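Local coordinates for MHC class I antigen (Anolis carolinensis, PDB 7CPO), which probably presents peptides to T cells at the cell surface, as a class I heavy chain paired with beta2-microglobulin, at the interface of chains A and B. Residues are numbered along the deposited sequence; one frame, centred on the assembly and turned at random. Chains: chain A, MHC class I antigen; chain B, beta2-microglobulin.

Contact 1: the interface of chains A and B. Residues chain A 11-12, 96, 98-100; chain B 31, 56-57, 60, 62.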
ATOM      1  N   VAL A  11       1.244 -10.997  -3.278  1.00 16.66           N
ATOM      2  CA  VAL A  11       0.633 -12.244  -2.856  1.00 17.48           C
ATOM      3  C   VAL A  11       1.142 -12.587  -1.465  1.00 21.50           C
ATOM      4  O   VAL A  11       2.354 -12.559  -1.225  1.00 19.39           O
ATOM      5  CB  VAL A  11       0.949 -13.364  -3.857  1.00 18.58           C
ATOM      6  CG1 VAL A  11       0.103 -14.552  -3.584  1.00 17.15           C
ATOM      7  CG2 VAL A  11       0.722 -12.855  -5.270  1.00 18.48           C
ATOM      8  N   THR A  12       0.222 -12.951  -0.564  1.00 20.02           N
ATOM      9  CA  THR A  12       0.531 -13.180   0.846  1.00 24.52           C
ATOM     10  C   THR A  12      -0.133 -14.459   1.320  1.00 21.34           C
ATOM     11  O   THR A  12      -1.349 -14.630   1.166  1.00 24.19           O
ATOM     12  CB  THR A  12       0.050 -12.027   1.748  1.00 18.66           C
ATOM     13  OG1 THR A  12       0.752 -10.829   1.432  1.00 18.81           O
ATOM     14  CG2 THR A  12       0.295 -12.360   3.188  1.00 19.02           C
ATOM     15  N   THR A  96       4.835 -16.836   7.369  1.00 23.16           N
ATOM     16  CA  THR A  96       4.351 -16.036   6.255  1.00 25.61           C
ATOM     17  C   THR A  96       5.180 -16.297   5.002  1.00 21.14           C
ATOM     18  O   THR A  96       6.403 -16.401   5.067  1.00 23.54           O
ATOM     19  CB  THR A  96       4.405 -14.555   6.603  1.00 22.48           C
ATOM     20  OG1 THR A  96       3.612 -14.335   7.767  1.00 32.80           O
ATOM     21  CG2 THR A  96       3.810 -13.722   5.480  1.00 32.56           C
ATOM     22  N   GLN A  98       5.482 -14.511   1.083  1.00 22.87           N
ATOM     23  CA  GLN A  98       5.080 -13.372   0.269  1.00 22.03           C
ATOM     24  C   GLN A  98       5.793 -13.419  -1.074  1.00 21.38           C
ATOM     25  O   GLN A  98       6.937 -13.865  -1.176  1.00 20.12           O
ATOM     26  CB  GLN A  98       5.402 -12.034   0.934  1.00 20.16           C
ATOM     27  CG  GLN A  98       4.502 -11.587   2.079  1.00 15.61           C
ATOM     28  CD  GLN A  98       5.184 -10.488   2.905  1.00 25.84           C
ATOM     29  OE1 GLN A  98       6.086 -10.771   3.697  1.00 16.21           O
ATOM     30  NE2 GLN A  98       4.767  -9.228   2.704  1.00 19.24           N
ATOM     31  N   TRP A  99       5.104 -12.938  -2.100  1.00 15.95           N
ATOM     32  CA  TRP A  99       5.597 -12.935  -3.469  1.00 16.38           C
ATOM     33  C   TRP A  99       5.226 -11.594  -4.069  1.00 19.00           C
ATOM     34  O   TRP A  99       4.052 -11.216  -4.036  1.00 18.36           O
ATOM     35  CB  TRP A  99       4.963 -14.082  -4.257  1.00 13.26           C
ATOM     36  CG  TRP A  99       5.300 -14.238  -5.732  1.00 17.56           C
ATOM     37  CD1 TRP A  99       6.468 -13.919  -6.373  1.00 14.79           C
ATOM     38  CD2 TRP A  99       4.447 -14.826  -6.728  1.00 17.20           C
ATOM     39  NE1 TRP A  99       6.385 -14.261  -7.716  1.00 14.79           N
ATOM     40  CE2 TRP A  99       5.152 -14.814  -7.953  1.00 16.90           C
ATOM     41  CE3 TRP A  99       3.146 -15.347  -6.702  1.00 15.94           C
ATOM     42  CZ2 TRP A  99       4.597 -15.300  -9.137  1.00 15.55           C
ATOM     43  CZ3 TRP A  99       2.594 -15.838  -7.889  1.00 16.67           C
ATOM     44  CH2 TRP A  99       3.321 -15.809  -9.083  1.00 17.75           C
ATOM     45  N   MET A 100       6.212 -10.857  -4.577  1.00 14.20           N
ATOM     46  CA  MET A 100       5.905  -9.648  -5.333  1.00 18.41           C
ATOM     47  C   MET A 100       6.595  -9.716  -6.685  1.00 18.23           C
ATOM     48  O   MET A 100       7.739 -10.161  -6.800  1.00 19.09           O
ATOM     49  CB  MET A 100       6.287  -8.341  -4.572  1.00 17.00           C
ATOM     50  CG  MET A 100       7.705  -8.259  -4.062  1.00 21.39           C
ATOM     51  SD  MET A 100       7.999  -6.814  -2.989  1.00 29.49           S
ATOM     52  CE  MET A 100       7.831  -5.462  -4.159  1.00 28.79           C
TER
ATOM     53  N   HIS B  31       4.280  -6.280  10.799  1.00 28.15           N
ATOM     54  CA  HIS B  31       4.501  -7.667  10.454  1.00 26.14           C
ATOM     55  C   HIS B  31       4.362  -8.512  11.713  1.00 34.27           C
ATOM     56  O   HIS B  31       4.822  -8.088  12.780  1.00 41.58           O
ATOM     57  CB  HIS B  31       5.889  -7.844   9.838  1.00 33.56           C
ATOM     58  CG  HIS B  31       6.002  -9.061   8.982  1.00 38.30           C
ATOM     59  ND1 HIS B  31       6.045 -10.337   9.508  1.00 32.40           N
ATOM     60  CD2 HIS B  31       6.059  -9.201   7.635  1.00 33.29           C
ATOM     61  CE1 HIS B  31       6.124 -11.210   8.521  1.00 25.09           C
ATOM     62  NE2 HIS B  31       6.131 -10.548   7.376  1.00 34.92           N
ATOM     63  N   PHE B  56       1.428  -5.010   0.588  1.00 20.33           N
ATOM     64  CA  PHE B  56       2.667  -4.728   1.300  1.00 21.44           C
ATOM     65  C   PHE B  56       3.579  -3.899   0.411  1.00 23.63           C
ATOM     66  O   PHE B  56       3.306  -3.693  -0.771  1.00 24.86           O
ATOM     67  CB  PHE B  56       3.382  -6.002   1.774  1.00 18.31           C
ATOM     68  CG  PHE B  56       3.554  -7.076   0.704  1.00 19.31           C
ATOM     69  CD1 PHE B  56       4.690  -7.126  -0.076  1.00 17.60           C
ATOM     70  CD2 PHE B  56       2.582  -8.050   0.515  1.00 19.15           C
ATOM     71  CE1 PHE B  56       4.868  -8.114  -1.028  1.00 17.74           C
ATOM     72  CE2 PHE B  56       2.744  -9.043  -0.445  1.00 20.05           C
ATOM     73  CZ  PHE B  56       3.894  -9.074  -1.220  1.00 22.26           C
ATOM     74  N   LYS B  57       4.660  -3.406   1.010  1.00 25.82           N
ATOM     75  CA  LYS B  57       5.652  -2.583   0.342  1.00 20.30           C
ATOM     76  C   LYS B  57       6.854  -3.427  -0.033  1.00 28.13           C
ATOM     77  O   LYS B  57       6.957  -4.611   0.315  1.00 27.78           O
ATOM     78  CB  LYS B  57       6.111  -1.423   1.234  1.00 24.46           C
ATOM     79  CG  LYS B  57       5.022  -0.481   1.728  1.00 33.84           C
ATOM     80  CD  LYS B  57       5.619   0.624   2.608  1.00 30.61           C
ATOM     81  CE  LYS B  57       4.598   1.114   3.626  1.00 51.41           C
ATOM     82  NZ  LYS B  57       3.491   1.862   2.975  1.00 41.81           N
ATOM     83  N   TRP B  60       8.450  -5.461   2.502  1.00 30.45           N
ATOM     84  CA  TRP B  60       7.626  -6.615   2.848  1.00 26.47           C
ATOM     85  C   TRP B  60       6.598  -6.288   3.928  1.00 27.89           C
ATOM     86  O   TRP B  60       5.750  -7.148   4.222  1.00 22.60           O
ATOM     87  CB  TRP B  60       8.454  -7.832   3.292  1.00 19.78           C
ATOM     88  CG  TRP B  60       9.483  -8.267   2.273  1.00 26.51           C
ATOM     89  CD1 TRP B  60      10.845  -8.113   2.359  1.00 26.17           C
ATOM     90  CD2 TRP B  60       9.234  -8.927   1.020  1.00 18.46           C
ATOM     91  NE1 TRP B  60      11.453  -8.645   1.240  1.00 24.85           N
ATOM     92  CE2 TRP B  60      10.490  -9.150   0.405  1.00 24.08           C
ATOM     93  CE3 TRP B  60       8.076  -9.379   0.371  1.00 29.00           C
ATOM     94  CZ2 TRP B  60      10.618  -9.787  -0.836  1.00 22.78           C
ATOM     95  CZ3 TRP B  60       8.205 -10.016  -0.870  1.00 21.85           C
ATOM     96  CH2 TRP B  60       9.471 -10.209  -1.456  1.00 24.11           C
ATOM     97  N   PHE B  62       3.303  -4.761   5.766  1.00 22.65           N
ATOM     98  CA  PHE B  62       1.920  -4.779   5.330  1.00 27.59           C
ATOM     99  C   PHE B  62       1.229  -3.430   5.517  1.00 23.96           C
ATOM    100  O   PHE B  62       1.680  -2.578   6.279  1.00 21.50           O
ATOM    101  CB  PHE B  62       1.195  -5.867   6.097  1.00 24.19           C
ATOM    102  CG  PHE B  62       1.671  -7.238   5.742  1.00 26.61           C
ATOM    103  CD1 PHE B  62       1.164  -7.886   4.620  1.00 20.25           C
ATOM    104  CD2 PHE B  62       2.648  -7.871   6.504  1.00 23.91           C
ATOM    105  CE1 PHE B  62       1.604  -9.156   4.272  1.00 22.54           C
ATOM    106  CE2 PHE B  62       3.101  -9.131   6.165  1.00 21.55           C
ATOM    107  CZ  PHE B  62       2.577  -9.781   5.042  1.00 27.41           C
TER
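A:Gln98 reaches from the floor of the class I peptide-binding platform, on strand 96-105, into an aromatic corner of beta2-microglobulin made by B:Phe56, B:Trp60 and B:Phe62. Its amide nitrogen NE2 donates to the backbone O of B:Trp60 at 2.8 Å. The bond is nearly straight, 172° at the hydrogen, with the acceptor in the amide plane. That same NE2 sits over one face of the B:Phe56 ring, 3.2 Å above its plane and toward the rim. The amide lies 19° from parallel to the B:Phe62 ring, and CD of A:Gln98 is 3.4 Å from CZ of B:Phe62. A long, neutral side chain suits this place: its methylenes pack on rings and its tip satisfies a main-chain carbonyl. The chain runs extended beyond CG (chi2 163°), carrying the amide tip to tip with both phenylalanines. A:Met100 lays its flexible thioether over the rim of one face of the B:Trp60 indole, SD 3.8 Å above the plane, and CG of A:Met100 is 3.7 Å from CZ3 of B:Trp60. From strand 5-14, A:Thr12 meets the edge of B:Phe62 with OG1 in the ring plane, and its methyl CG2 touches CE1 at 3.6 Å. B:His31 stands farther out, its ring edge turned toward OE1 of A:Gln98.

Contact 2: the interface of chains A and B. Residues chain A 188, 190, 206, 238; chain B 11-14.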
ATOM      1  N   GLU A 188      -5.731  20.056  -1.120  1.00 33.41           N
ATOM      2  CA  GLU A 188      -6.542  20.945  -0.301  1.00 31.84           C
ATOM      3  C   GLU A 188      -5.736  21.206   0.964  1.00 26.17           C
ATOM      4  O   GLU A 188      -5.590  20.304   1.800  1.00 25.86           O
ATOM      5  CB  GLU A 188      -7.906  20.311   0.009  1.00 28.91           C
ATOM      6  CG  GLU A 188      -8.670  19.824  -1.238  1.00 36.28           C
ATOM      7  CD  GLU A 188      -9.378  18.455  -1.072  1.00 45.45           C
ATOM      8  OE1 GLU A 188      -9.717  18.053   0.065  1.00 46.78           O
ATOM      9  OE2 GLU A 188      -9.605  17.780  -2.104  1.00 46.82           O
ATOM     10  N   LYS A 190      -4.817  23.269   4.423  1.00 33.80           N
ATOM     11  CA  LYS A 190      -5.418  24.005   5.522  1.00 32.99           C
ATOM     12  C   LYS A 190      -4.406  24.103   6.656  1.00 29.59           C
ATOM     13  O   LYS A 190      -3.837  23.093   7.071  1.00 29.64           O
ATOM     14  CB  LYS A 190      -6.711  23.309   5.985  1.00 31.61           C
ATOM     15  CG  LYS A 190      -7.311  23.832   7.268  1.00 30.84           C
ATOM     16  CD  LYS A 190      -8.708  24.329   6.990  1.00 39.93           C
ATOM     17  CE  LYS A 190      -9.454  24.715   8.254  1.00 36.17           C
ATOM     18  NZ  LYS A 190      -9.772  23.523   9.054  1.00 40.88           N
ATOM     19  N   ARG A 206      -2.441  20.651   7.101  1.00 29.50           N
ATOM     20  CA  ARG A 206      -3.166  19.488   6.591  1.00 26.27           C
ATOM     21  C   ARG A 206      -3.292  19.612   5.079  1.00 28.20           C
ATOM     22  O   ARG A 206      -3.744  20.644   4.568  1.00 28.50           O
ATOM     23  CB  ARG A 206      -4.563  19.353   7.205  1.00 25.33           C
ATOM     24  CG  ARG A 206      -5.545  18.566   6.284  1.00 46.61           C
ATOM     25  CD  ARG A 206      -7.057  18.873   6.486  1.00 36.40           C
ATOM     26  NE  ARG A 206      -7.672  17.832   7.297  1.00 40.76           N
ATOM     27  CZ  ARG A 206      -8.319  16.774   6.822  1.00 36.25           C
ATOM     28  NH1 ARG A 206      -8.481  16.597   5.517  1.00 34.66           N
ATOM     29  NH2 ARG A 206      -8.810  15.890   7.668  1.00 31.08           N
ATOM     30  N   ASN A 238      -6.957   7.975   1.149  1.00 19.51           N
ATOM     31  CA  ASN A 238      -8.395   8.080   1.298  1.00 21.27           C
ATOM     32  C   ASN A 238      -9.098   6.982   0.493  1.00 30.22           C
ATOM     33  O   ASN A 238      -8.565   6.433  -0.482  1.00 20.84           O
ATOM     34  CB  ASN A 238      -8.872   9.458   0.838  1.00 23.53           C
ATOM     35  CG  ASN A 238      -8.276  10.590   1.669  1.00 25.82           C
ATOM     36  OD1 ASN A 238      -7.625  11.482   1.136  1.00 30.71           O
ATOM     37  ND2 ASN A 238      -8.496  10.554   2.978  1.00 23.07           N
TER
ATOM     38  N   PHE B  11     -10.097  12.296   8.405  1.00 19.49           N
ATOM     39  CA  PHE B  11     -11.267  12.462   7.560  1.00 20.17           C
ATOM     40  C   PHE B  11     -10.832  12.766   6.136  1.00 30.57           C
ATOM     41  O   PHE B  11      -9.744  13.295   5.903  1.00 37.77           O
ATOM     42  CB  PHE B  11     -12.143  13.624   8.036  1.00 37.87           C
ATOM     43  CG  PHE B  11     -12.950  13.343   9.266  1.00 40.32           C
ATOM     44  CD1 PHE B  11     -13.590  12.135   9.436  1.00 30.65           C
ATOM     45  CD2 PHE B  11     -13.097  14.323  10.235  1.00 37.98           C
ATOM     46  CE1 PHE B  11     -14.345  11.896  10.564  1.00 43.38           C
ATOM     47  CE2 PHE B  11     -13.840  14.091  11.361  1.00 45.73           C
ATOM     48  CZ  PHE B  11     -14.467  12.877  11.532  1.00 45.30           C
ATOM     49  N   ARG B  12     -11.721  12.477   5.178  1.00 32.26           N
ATOM     50  CA  ARG B  12     -11.444  12.857   3.794  1.00 27.75           C
ATOM     51  C   ARG B  12     -11.429  14.375   3.639  1.00 37.96           C
ATOM     52  O   ARG B  12     -10.563  14.929   2.944  1.00 32.37           O
ATOM     53  CB  ARG B  12     -12.465  12.220   2.846  1.00 22.97           C
ATOM     54  CG  ARG B  12     -12.511  12.846   1.446  1.00 30.38           C
ATOM     55  CD  ARG B  12     -11.220  12.575   0.670  1.00 28.22           C
ATOM     56  NE  ARG B  12     -11.244  13.106  -0.694  1.00 22.22           N
ATOM     57  CZ  ARG B  12     -10.901  14.350  -1.005  1.00 25.53           C
ATOM     58  NH1 ARG B  12     -10.532  15.187  -0.046  1.00 37.84           N
ATOM     59  NH2 ARG B  12     -10.934  14.769  -2.258  1.00 22.61           N
ATOM     60  N   HIS B  13     -12.387  15.064   4.266  1.00 35.21           N
ATOM     61  CA  HIS B  13     -12.400  16.518   4.355  1.00 36.57           C
ATOM     62  C   HIS B  13     -12.304  16.959   5.815  1.00 39.88           C
ATOM     63  O   HIS B  13     -12.688  16.210   6.720  1.00 35.73           O
ATOM     64  CB  HIS B  13     -13.673  17.120   3.747  1.00 42.14           C
ATOM     65  CG  HIS B  13     -14.005  16.606   2.382  1.00 41.85           C
ATOM     66  ND1 HIS B  13     -13.426  17.109   1.236  1.00 39.10           N
ATOM     67  CD2 HIS B  13     -14.880  15.655   1.979  1.00 33.88           C
ATOM     68  CE1 HIS B  13     -13.923  16.480   0.185  1.00 35.25           C
ATOM     69  NE2 HIS B  13     -14.806  15.593   0.610  1.00 32.24           N
ATOM     70  N   PRO B  14     -11.792  18.161   6.078  1.00 44.36           N
ATOM     71  CA  PRO B  14     -11.918  18.732   7.429  1.00 41.06           C
ATOM     72  C   PRO B  14     -13.385  18.788   7.843  1.00 41.00           C
ATOM     73  O   PRO B  14     -14.253  19.173   7.056  1.00 33.26           O
ATOM     74  CB  PRO B  14     -11.311  20.134   7.285  1.00 38.81           C
ATOM     75  CG  PRO B  14     -11.371  20.436   5.796  1.00 41.50           C
ATOM     76  CD  PRO B  14     -11.199  19.108   5.112  1.00 35.64           C
TER
HETATM   77  O   HOH W   1      -7.950  13.878   3.051  1.00 36.86           O
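A bend at chi2 (67°) in B:Arg12 turns its guanidinium toward A:Glu188; the two side chains cross at about a right angle, yet the carboxylate of A:Glu188, its chain bent at chi2 (138°), meets the guanidinium end-on. This salt bridge joins the immunoglobulin C1-set domain of the heavy chain to that of beta2-microglobulin. NH1 of B:Arg12 bonds OE1 of A:Glu188 at 3.0 Å and NH2 bonds OE2 at 3.3 Å, each oxygen using its syn lone pair. The two flat groups are nearly coplanar, 16° apart, as a paired guanidinium and carboxylate should be; arginine suits the place because two nitrogens can face two oxygens at once. The B:His13 ring backs this pair, its CE1 3.6 Å above the guanidinium plane, and ND1 lies 4.0 Å from OE1 of A:Glu188; the carboxylate might favour a protonated imidazole, though the neighbouring guanidinium would work against it. A:Arg206 works on the main chain instead. Its NH2 donates to O of B:Phe11 at 3.3 Å, approaching from above the carbonyl plane. N of B:Pro14 lies over the rim of one face of the A:Arg206 guanidinium, where proline's rigid ring, with no N-H, can pack. The amide of A:Asn238 rests on the aliphatic CD of B:Arg12, its CG at 3.7 Å. Water 1 links OD1 of A:Asn238, at 3.1 Å, to O of B:Arg12, at 2.8 Å.

Contact 3: the interface of chains A and B. Residues chain A 234, 236-238, 244-245; chain B 8, 10, 24, 26, 65.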
ATOM      1  N   LEU A 234       2.128  10.155   8.080  1.00 23.75           N
ATOM      2  CA  LEU A 234       2.149   9.245   6.952  1.00 21.53           C
ATOM      3  C   LEU A 234       1.455   9.882   5.752  1.00 23.30           C
ATOM      4  O   LEU A 234       0.573  10.732   5.893  1.00 33.47           O
ATOM      5  CB  LEU A 234       1.443   7.943   7.320  1.00 38.67           C
ATOM      6  CG  LEU A 234       1.960   7.269   8.595  1.00 36.18           C
ATOM      7  CD1 LEU A 234       1.025   6.160   8.993  1.00 19.55           C
ATOM      8  CD2 LEU A 234       3.391   6.757   8.420  1.00 15.92           C
ATOM      9  N   SER A 236      -1.134   8.826   3.462  1.00 24.14           N
ATOM     10  CA  SER A 236      -2.103   7.772   3.675  1.00 26.15           C
ATOM     11  C   SER A 236      -3.262   7.893   2.692  1.00 29.20           C
ATOM     12  O   SER A 236      -3.659   9.005   2.309  1.00 28.28           O
ATOM     13  CB  SER A 236      -2.642   7.807   5.111  1.00 29.08           C
ATOM     14  OG  SER A 236      -3.185   9.083   5.435  1.00 30.11           O
ATOM     15  N   PRO A 237      -3.828   6.765   2.275  1.00 25.43           N
ATOM     16  CA  PRO A 237      -4.862   6.795   1.237  1.00 28.38           C
ATOM     17  C   PRO A 237      -6.253   7.046   1.785  1.00 24.02           C
ATOM     18  O   PRO A 237      -6.686   6.400   2.747  1.00 20.30           O
ATOM     19  CB  PRO A 237      -4.773   5.390   0.627  1.00 23.34           C
ATOM     20  CG  PRO A 237      -4.435   4.537   1.800  1.00 22.42           C
ATOM     21  CD  PRO A 237      -3.502   5.384   2.673  1.00 28.06           C
ATOM     22  N   ASN A 238      -6.957   7.975   1.149  1.00 19.51           N
ATOM     23  CA  ASN A 238      -8.395   8.080   1.298  1.00 21.27           C
ATOM     24  C   ASN A 238      -9.098   6.982   0.493  1.00 30.22           C
ATOM     25  O   ASN A 238      -8.565   6.433  -0.482  1.00 20.84           O
ATOM     26  CB  ASN A 238      -8.872   9.458   0.838  1.00 23.53           C
ATOM     27  CG  ASN A 238      -8.276  10.590   1.669  1.00 25.82           C
ATOM     28  OD1 ASN A 238      -7.625  11.482   1.136  1.00 30.71           O
ATOM     29  ND2 ASN A 238      -8.496  10.554   2.978  1.00 23.07           N
ATOM     30  N   TYR A 244      -3.741  11.775   1.734  1.00 27.95           N
ATOM     31  CA  TYR A 244      -3.751  12.721   2.846  1.00 29.59           C
ATOM     32  C   TYR A 244      -2.437  12.652   3.620  1.00 30.42           C
ATOM     33  O   TYR A 244      -1.857  11.568   3.774  1.00 26.16           O
ATOM     34  CB  TYR A 244      -4.925  12.440   3.807  1.00 17.72           C
ATOM     35  CG  TYR A 244      -4.779  13.083   5.179  1.00 27.31           C
ATOM     36  CD1 TYR A 244      -4.162  12.400   6.223  1.00 29.38           C
ATOM     37  CD2 TYR A 244      -5.268  14.372   5.433  1.00 24.26           C
ATOM     38  CE1 TYR A 244      -4.014  12.970   7.471  1.00 21.50           C
ATOM     39  CE2 TYR A 244      -5.127  14.952   6.690  1.00 28.11           C
ATOM     40  CZ  TYR A 244      -4.499  14.241   7.702  1.00 29.16           C
ATOM     41  OH  TYR A 244      -4.351  14.776   8.957  1.00 25.35           O
ATOM     42  N   THR A 245      -1.992  13.803   4.136  1.00 20.21           N
ATOM     43  CA  THR A 245      -0.869  13.857   5.068  1.00 22.09           C
ATOM     44  C   THR A 245      -0.885  15.198   5.802  1.00 29.97           C
ATOM     45  O   THR A 245      -1.709  16.076   5.521  1.00 29.20           O
ATOM     46  CB  THR A 245       0.465  13.641   4.347  1.00 17.43           C
ATOM     47  OG1 THR A 245       1.502  13.466   5.316  1.00 18.08           O
ATOM     48  CG2 THR A 245       0.788  14.815   3.485  1.00 16.42           C
TER
ATOM     49  N   GLN B   8      -2.477   6.023  11.493  1.00 24.78           N
ATOM     50  CA  GLN B   8      -2.898   7.391  11.244  1.00 23.68           C
ATOM     51  C   GLN B   8      -4.407   7.407  11.030  1.00 26.30           C
ATOM     52  O   GLN B   8      -4.951   6.533  10.354  1.00 28.16           O
ATOM     53  CB  GLN B   8      -2.165   7.966  10.033  1.00 26.20           C
ATOM     54  CG  GLN B   8      -2.550   9.359   9.630  1.00 28.26           C
ATOM     55  CD  GLN B   8      -1.391  10.094   8.982  1.00 30.53           C
ATOM     56  OE1 GLN B   8      -0.434  10.475   9.657  1.00 36.21           O
ATOM     57  NE2 GLN B   8      -1.465  10.288   7.663  1.00 23.90           N
ATOM     58  N   TYR B  10      -7.850   9.990  10.067  1.00 24.62           N
ATOM     59  CA  TYR B  10      -8.141  11.229   9.347  1.00 23.70           C
ATOM     60  C   TYR B  10      -9.524  11.128   8.715  1.00 31.98           C
ATOM     61  O   TYR B  10     -10.054  10.029   8.523  1.00 29.43           O
ATOM     62  CB  TYR B  10      -7.085  11.518   8.269  1.00 22.81           C
ATOM     63  CG  TYR B  10      -6.780  10.308   7.400  1.00 26.05           C
ATOM     64  CD1 TYR B  10      -7.344  10.174   6.134  1.00 22.81           C
ATOM     65  CD2 TYR B  10      -5.948   9.287   7.860  1.00 24.62           C
ATOM     66  CE1 TYR B  10      -7.079   9.052   5.346  1.00 28.03           C
ATOM     67  CE2 TYR B  10      -5.690   8.165   7.091  1.00 30.21           C
ATOM     68  CZ  TYR B  10      -6.249   8.055   5.833  1.00 25.31           C
ATOM     69  OH  TYR B  10      -5.970   6.941   5.076  1.00 27.15           O
ATOM     70  N   HIS B  24     -11.177   7.546   8.270  1.00 24.85           N
ATOM     71  CA  HIS B  24     -10.217   6.514   7.898  1.00 27.41           C
ATOM     72  C   HIS B  24      -9.297   6.184   9.059  1.00 25.96           C
ATOM     73  O   HIS B  24      -8.897   7.068   9.816  1.00 30.03           O
ATOM     74  CB  HIS B  24      -9.326   6.933   6.723  1.00 23.79           C
ATOM     75  CG  HIS B  24     -10.069   7.445   5.528  1.00 30.72           C
ATOM     76  ND1 HIS B  24     -10.618   8.712   5.480  1.00 26.07           N
ATOM     77  CD2 HIS B  24     -10.308   6.881   4.316  1.00 22.94           C
ATOM     78  CE1 HIS B  24     -11.181   8.898   4.296  1.00 31.21           C
ATOM     79  NE2 HIS B  24     -11.007   7.803   3.571  1.00 28.14           N
ATOM     80  N   TYR B  26      -5.587   3.990   9.143  1.00 28.22           N
ATOM     81  CA  TYR B  26      -4.612   3.415   8.227  1.00 22.84           C
ATOM     82  C   TYR B  26      -3.395   2.939   9.005  1.00 24.84           C
ATOM     83  O   TYR B  26      -2.827   3.689   9.804  1.00 31.01           O
ATOM     84  CB  TYR B  26      -4.207   4.432   7.163  1.00 22.84           C
ATOM     85  CG  TYR B  26      -3.178   3.924   6.195  1.00 31.31           C
ATOM     86  CD1 TYR B  26      -3.475   2.905   5.299  1.00 24.98           C
ATOM     87  CD2 TYR B  26      -1.900   4.466   6.172  1.00 30.14           C
ATOM     88  CE1 TYR B  26      -2.520   2.442   4.407  1.00 25.48           C
ATOM     89  CE2 TYR B  26      -0.948   4.007   5.293  1.00 24.83           C
ATOM     90  CZ  TYR B  26      -1.261   2.993   4.412  1.00 26.24           C
ATOM     91  OH  TYR B  26      -0.309   2.534   3.532  1.00 26.99           O
ATOM     92  N   LEU B  65      -6.213  -0.387   5.178  1.00 31.10           N
ATOM     93  CA  LEU B  65      -7.046   0.795   5.323  1.00 26.53           C
ATOM     94  C   LEU B  65      -8.444   0.374   5.756  1.00 33.19           C
ATOM     95  O   LEU B  65      -8.987  -0.615   5.255  1.00 30.76           O
ATOM     96  CB  LEU B  65      -7.113   1.585   4.016  1.00 20.83           C
ATOM     97  CG  LEU B  65      -8.028   2.809   4.062  1.00 32.57           C
ATOM     98  CD1 LEU B  65      -7.453   3.932   4.953  1.00 20.04           C
ATOM     99  CD2 LEU B  65      -8.274   3.289   2.652  1.00 19.89           C
TER
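This is the interface between two immunoglobulin C1-set domains, where strand 6-11 of beta2-microglobulin lies against the heavy chain's 234-238 segment and helps hold the light subunit beneath the peptide-binding platform. B:Gln8 reads the backbone of A:Leu234 with both ends of its amide: OE1 accepts from N at 3.0 Å and NE2 donates to O at 2.7 Å. Glutamine suits, since its amide both donates and accepts. NE2 also bonds OG of A:Ser236 at 3.1 Å, and this hydroxyl in turn donates to O of A:Tyr244. A:Thr245 OG1 reaches O of A:Leu234 from the opposite face, and holding the carbonyl from both should limit its movement. B:Tyr10 has its ring swung between the backbone N and the carbonyl carbon (chi1 48°), and its CB lies over the face of the A:Tyr244 ring, 3.7 Å from the centroid. CB of B:His24 sits over the rim of one face of the B:Tyr10 ring and OG of A:Ser236 over the rim of the other. A:Pro237 sets its compact CD over the centre of the B:Tyr26 ring, 3.5 Å from the centroid. B:Tyr10 joins a broad ring for packing to a phenol whose OH donates to O of A:Pro237 from above the carbonyl plane, 57° out of it.

Contacts 2 and 3 lie about 10 Å apart between their C-alpha centres and share A:Asn238 and strand 6-11 of beta2-microglobulin, so they are adjoining parts of one surface between the immunoglobulin domains. Contact 1 stands off about 20 Å from contact 3 and about 29 Å from contact 2, on the underside of the peptide-binding platform; strand 62-70 of chain B reaches both contacts 1 and 3. Beta2-microglobulin thus touches two parts of the heavy chain at once, which probably helps to set how the platform sits on the membrane-proximal domain and to steady the peptide-binding floor.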